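Local atomic coordinates of malate dehydrogenase (Naegleria fowleri, PDB entry 6UM4), a protein that probably catalyses the NAD-dependent interconversion of malate and oxaloacetate. Residues Q108-M122 against A332-H344. Residues are numbered along the deposited sequence; the frame is centred on the assembly and turned at random.
Sequences QIANSLLFRIANGEM and AASAADAAIKHMH
R116 and D337 form the polar bridge between helix 108-118 and helix 332-348. Both terminal nitrogens of the guanidinium converge end-on on one oxygen: OD1 of D337 receives NH1 of R116 (2.9 Å) on its anti lone pair, while NH2 meets the same atom nearly along its C-O axis. Both bonds are bent. The other edge of the guanidinium is gripped side-on by E121, with NE of R116 donating almost straight (177°) to OE1 and NH2 lying 2.6 Å from OE2. Because the R116 chain turns at chi3 (70°), the edge of the guanidinium, not its face, is brought to both carboxylates, and with a water held between NH1 and A333 O its rotation is well fixed. K341 NZ binds D337 OD2 on the syn side, which probably helps to offset the buried carboxylate's charge.

The segment axes approach to 7.7 Å at 43°, where the first helix of the Rossmann-type NAD-binding domain joins the C-terminal domain. Alanines permit this closeness: CB of A336 sits 3.4 Å from I109 O and also touches CB of S112, and CB of A332 abuts CB of Q108. I340 gives the largest apolar contact surface, its CD1 pressing tightly on CD1 of L113 at 3.5 Å and touching CG1 of I117 and CB of M122. With CG anti to the backbone N, M122 runs alongside M343, its SD 3.5 Å from M343 CB; I178 of the central parallel sheet touches both methionines. Beyond them, CA of H344 makes a C-H...O contact with M122 O at 3.3 Å.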
loop_
_atom_site.group_PDB
_atom_site.type_symbol
_atom_site.label_atom_id
_atom_site.label_comp_id
_atom_site.label_asym_id
_atom_site.label_seq_id
_atom_site.Cartn_x
_atom_site.Cartn_y
_atom_site.Cartn_z
ATOM N N GLN A 108 -4.530 3.480 -10.522
ATOM C CA GLN A 108 -3.814 3.988 -9.353
ATOM C C GLN A 108 -4.356 3.382 -8.063
ATOM O O GLN A 108 -3.579 3.011 -7.170
ATOM C CB GLN A 108 -3.885 5.514 -9.323
ATOM C CG GLN A 108 -3.005 6.172 -10.376
ATOM C CD GLN A 108 -1.558 5.711 -10.303
ATOM O OE1 GLN A 108 -0.949 5.671 -9.227
ATOM N NE2 GLN A 108 -1.005 5.333 -11.454
ATOM N N ILE A 109 -5.679 3.220 -7.970
ATOM C CA ILE A 109 -6.261 2.559 -6.807
ATOM C C ILE A 109 -5.744 1.126 -6.697
ATOM O O ILE A 109 -5.344 0.671 -5.615
ATOM C CB ILE A 109 -7.798 2.600 -6.879
ATOM C CG1 ILE A 109 -8.333 4.016 -6.583
ATOM C CG2 ILE A 109 -8.378 1.571 -5.946
ATOM C CD1 ILE A 109 -9.852 4.139 -6.824
ATOM N N ALA A 110 -5.744 0.391 -7.814
ATOM C CA ALA A 110 -5.233 -0.984 -7.789
ATOM C C ALA A 110 -3.779 -1.042 -7.327
ATOM O O ALA A 110 -3.397 -1.944 -6.571
ATOM C CB ALA A 110 -5.364 -1.629 -9.170
ATOM N N ASN A 111 -2.960 -0.084 -7.766
ATOM C CA ASN A 111 -1.537 -0.087 -7.396
ATOM C C ASN A 111 -1.342 -0.127 -5.878
ATOM O O ASN A 111 -0.404 -0.770 -5.391
ATOM C CB ASN A 111 -0.840 1.128 -8.013
ATOM C CG ASN A 111 0.632 1.258 -7.590
ATOM O OD1 ASN A 111 0.973 2.083 -6.729
ATOM N ND2 ASN A 111 1.506 0.483 -8.222
ATOM N N SER A 112 -2.236 0.514 -5.114
ATOM C CA SER A 112 -2.175 0.418 -3.660
ATOM C C SER A 112 -2.951 -0.775 -3.124
ATOM O O SER A 112 -2.528 -1.387 -2.135
ATOM C CB SER A 112 -2.679 1.714 -3.010
ATOM O OG SER A 112 -1.765 2.777 -3.235
ATOM N N LEU A 113 -4.065 -1.134 -3.762
ATOM C CA LEU A 113 -4.925 -2.195 -3.242
ATOM C C LEU A 113 -4.251 -3.569 -3.268
ATOM O O LEU A 113 -4.338 -4.343 -2.303
ATOM C CB LEU A 113 -6.212 -2.244 -4.054
ATOM C CG LEU A 113 -7.174 -3.317 -3.587
ATOM C CD1 LEU A 113 -7.993 -2.752 -2.437
ATOM C CD2 LEU A 113 -8.071 -3.740 -4.726
ATOM N N LEU A 114 -3.650 -3.932 -4.395
ATOM C CA LEU A 114 -3.309 -5.338 -4.580
ATOM C C LEU A 114 -2.244 -5.780 -3.575
ATOM O O LEU A 114 -2.304 -6.906 -3.062
ATOM C CB LEU A 114 -2.863 -5.570 -6.023
ATOM C CG LEU A 114 -3.957 -5.292 -7.067
ATOM C CD1 LEU A 114 -3.368 -5.430 -8.472
ATOM C CD2 LEU A 114 -5.198 -6.176 -6.899
ATOM N N PHE A 115 -1.275 -4.897 -3.257
ATOM C CA PHE A 115 -0.238 -5.264 -2.295
ATOM C C PHE A 115 -0.811 -5.444 -0.892
ATOM O O PHE A 115 -0.309 -6.277 -0.128
ATOM C CB PHE A 115 0.905 -4.220 -2.274
ATOM C CG PHE A 115 1.866 -4.322 -3.440
ATOM C CD1 PHE A 115 3.088 -4.947 -3.295
ATOM C CD2 PHE A 115 1.526 -3.806 -4.687
ATOM C CE1 PHE A 115 3.965 -5.058 -4.367
ATOM C CE2 PHE A 115 2.374 -3.915 -5.756
ATOM C CZ PHE A 115 3.607 -4.546 -5.603
ATOM N N ARG A 116 -1.872 -4.717 -0.548
ATOM C CA ARG A 116 -2.522 -4.863 0.748
ATOM C C ARG A 116 -3.570 -5.968 0.728
ATOM O O ARG A 116 -4.210 -6.240 1.753
ATOM C CB ARG A 116 -3.143 -3.519 1.190
ATOM C CG ARG A 116 -2.055 -2.450 1.387
ATOM C CD ARG A 116 -2.622 -1.095 1.770
ATOM N NE ARG A 116 -3.155 -1.141 3.124
ATOM C CZ ARG A 116 -3.832 -0.149 3.698
ATOM N NH1 ARG A 116 -4.070 0.968 3.028
ATOM N NH2 ARG A 116 -4.273 -0.288 4.935
ATOM N N ILE A 117 -3.758 -6.607 -0.418
ATOM C CA ILE A 117 -4.358 -7.935 -0.452
ATOM C C ILE A 117 -3.284 -9.014 -0.336
ATOM O O ILE A 117 -3.360 -9.909 0.512
ATOM C CB ILE A 117 -5.186 -8.104 -1.742
ATOM C CG1 ILE A 117 -6.375 -7.141 -1.758
ATOM C CG2 ILE A 117 -5.720 -9.531 -1.870
ATOM C CD1 ILE A 117 -7.028 -7.119 -3.120
ATOM N N ALA A 118 -2.237 -8.909 -1.154
ATOM C CA ALA A 118 -1.223 -9.960 -1.194
ATOM C C ALA A 118 -0.522 -10.112 0.143
ATOM O O ALA A 118 -0.064 -11.209 0.478
ATOM C CB ALA A 118 -0.213 -9.670 -2.302
ATOM N N ASN A 119 -0.445 -9.035 0.933
ATOM C CA ASN A 119 0.260 -9.104 2.207
ATOM C C ASN A 119 -0.542 -9.810 3.283
ATOM O O ASN A 119 -0.012 -10.032 4.378
ATOM C CB ASN A 119 0.663 -7.682 2.685
ATOM C CG ASN A 119 -0.543 -6.805 3.070
ATOM O OD1 ASN A 119 -1.682 -7.174 2.805
ATOM N ND2 ASN A 119 -0.283 -5.614 3.649
ATOM N N GLY A 120 -1.783 -10.196 2.992
ATOM C CA GLY A 120 -2.654 -10.813 3.972
ATOM C C GLY A 120 -3.491 -9.851 4.806
ATOM O O GLY A 120 -4.229 -10.311 5.688
ATOM N N GLU A 121 -3.418 -8.542 4.547
ATOM C CA GLU A 121 -4.136 -7.567 5.381
ATOM C C GLU A 121 -5.645 -7.626 5.156
ATOM O O GLU A 121 -6.424 -7.564 6.113
ATOM C CB GLU A 121 -3.607 -6.151 5.114
ATOM C CG GLU A 121 -4.267 -5.035 5.941
ATOM C CD GLU A 121 -3.714 -3.664 5.578
ATOM O OE1 GLU A 121 -2.796 -3.618 4.719
ATOM O OE2 GLU A 121 -4.192 -2.641 6.131
ATOM N N MET A 122 -6.077 -7.753 3.905
ATOM C CA MET A 122 -7.510 -7.703 3.632
ATOM C C MET A 122 -8.244 -8.888 4.239
ATOM O O MET A 122 -9.300 -8.712 4.862
ATOM C CB MET A 122 -7.764 -7.631 2.131
ATOM C CG MET A 122 -9.250 -7.452 1.832
ATOM S SD MET A 122 -9.573 -7.087 0.111
ATOM C CE MET A 122 -9.561 -8.739 -0.576
ATOM N N ALA A 332 -6.075 8.151 -4.793
ATOM C CA ALA A 332 -6.082 6.711 -5.047
ATOM C C ALA A 332 -5.709 5.902 -3.808
ATOM O O ALA A 332 -6.304 4.854 -3.533
ATOM C CB ALA A 332 -5.136 6.396 -6.193
ATOM N N ALA A 333 -4.694 6.343 -3.073
ATOM C CA ALA A 333 -4.203 5.547 -1.956
ATOM C C ALA A 333 -5.267 5.411 -0.867
ATOM O O ALA A 333 -5.439 4.334 -0.290
ATOM C CB ALA A 333 -2.919 6.172 -1.395
ATOM N N SER A 334 -5.968 6.502 -0.531
ATOM C CA SER A 334 -6.998 6.348 0.493
ATOM C C SER A 334 -8.228 5.598 -0.030
ATOM O O SER A 334 -8.865 4.867 0.732
ATOM C CB SER A 334 -7.360 7.712 1.119
ATOM O OG SER A 334 -7.527 8.736 0.158
ATOM N N ALA A 335 -8.578 5.717 -1.315
ATOM C CA ALA A 335 -9.679 4.887 -1.810
ATOM C C ALA A 335 -9.325 3.405 -1.726
ATOM O O ALA A 335 -10.168 2.579 -1.353
ATOM C CB ALA A 335 -10.076 5.267 -3.242
ATOM N N ALA A 336 -8.078 3.047 -2.081
ATOM C CA ALA A 336 -7.646 1.659 -1.916
ATOM C C ALA A 336 -7.707 1.260 -0.450
ATOM O O ALA A 336 -8.173 0.164 -0.116
ATOM C CB ALA A 336 -6.226 1.464 -2.466
ATOM N N ASP A 337 -7.275 2.158 0.445
ATOM C CA ASP A 337 -7.362 1.886 1.878
ATOM C C ASP A 337 -8.806 1.624 2.322
ATOM O O ASP A 337 -9.065 0.718 3.122
ATOM C CB ASP A 337 -6.782 3.051 2.671
ATOM C CG ASP A 337 -6.907 2.843 4.159
ATOM O OD1 ASP A 337 -6.055 2.123 4.732
ATOM O OD2 ASP A 337 -7.861 3.397 4.754
ATOM N N ALA A 338 -9.748 2.449 1.865
ATOM C CA ALA A 338 -11.153 2.227 2.212
ATOM C C ALA A 338 -11.661 0.890 1.681
ATOM O O ALA A 338 -12.462 0.214 2.346
ATOM C CB ALA A 338 -12.008 3.370 1.670
ATOM N N ALA A 339 -11.247 0.507 0.467
ATOM C CA ALA A 339 -11.649 -0.801 -0.069
ATOM C C ALA A 339 -11.089 -1.937 0.779
ATOM O O ALA A 339 -11.791 -2.896 1.101
ATOM C CB ALA A 339 -11.203 -0.962 -1.524
ATOM N N ILE A 340 -9.815 -1.855 1.152
ATOM C CA ILE A 340 -9.279 -2.874 2.048
ATOM C C ILE A 340 -10.120 -2.935 3.320
ATOM O O ILE A 340 -10.573 -4.008 3.733
ATOM C CB ILE A 340 -7.798 -2.595 2.359
ATOM C CG1 ILE A 340 -6.949 -2.745 1.093
ATOM C CG2 ILE A 340 -7.294 -3.579 3.400
ATOM C CD1 ILE A 340 -6.894 -4.164 0.523
ATOM N N LYS A 341 -10.401 -1.775 3.922
ATOM C CA LYS A 341 -11.179 -1.787 5.162
ATOM C C LYS A 341 -12.592 -2.333 4.929
ATOM O O LYS A 341 -13.115 -3.107 5.745
ATOM C CB LYS A 341 -11.234 -0.387 5.784
ATOM C CG LYS A 341 -9.933 0.078 6.499
ATOM C CD LYS A 341 -10.105 1.498 7.012
ATOM C CE LYS A 341 -9.020 1.910 8.007
ATOM N NZ LYS A 341 -7.711 2.244 7.363
ATOM N N HIS A 342 -13.237 -1.919 3.840
ATOM C CA HIS A 342 -14.584 -2.404 3.553
ATOM C C HIS A 342 -14.608 -3.928 3.440
ATOM O O HIS A 342 -15.438 -4.593 4.067
ATOM C CB HIS A 342 -15.114 -1.749 2.277
ATOM C CG HIS A 342 -16.466 -2.258 1.842
ATOM N ND1 HIS A 342 -17.575 -1.445 1.755
ATOM C CD2 HIS A 342 -16.876 -3.491 1.455
ATOM C CE1 HIS A 342 -18.614 -2.153 1.344
ATOM N NE2 HIS A 342 -18.221 -3.401 1.159
ATOM N N MET A 343 -13.715 -4.503 2.622
ATOM C CA MET A 343 -13.714 -5.959 2.455
ATOM C C MET A 343 -13.310 -6.661 3.742
ATOM O O MET A 343 -13.908 -7.673 4.124
ATOM C CB MET A 343 -12.773 -6.365 1.321
ATOM C CG MET A 343 -13.246 -5.924 -0.022
ATOM S SD MET A 343 -14.872 -6.603 -0.313
ATOM C CE MET A 343 -14.603 -8.363 0.003
ATOM N N HIS A 344 -12.288 -6.138 4.417
ATOM C CA HIS A 344 -11.811 -6.749 5.647
ATOM C C HIS A 344 -12.930 -6.878 6.672
ATOM O O HIS A 344 -13.133 -7.953 7.251
ATOM C CB HIS A 344 -10.657 -5.925 6.215
ATOM C CG HIS A 344 -10.277 -6.334 7.596
ATOM N ND1 HIS A 344 -10.969 -5.915 8.712
ATOM C CD2 HIS A 344 -9.308 -7.171 8.042
ATOM C CE1 HIS A 344 -10.436 -6.465 9.788
ATOM N NE2 HIS A 344 -9.422 -7.225 9.410
HETATM O O HOH W 1 -3.618 2.339 0.402
#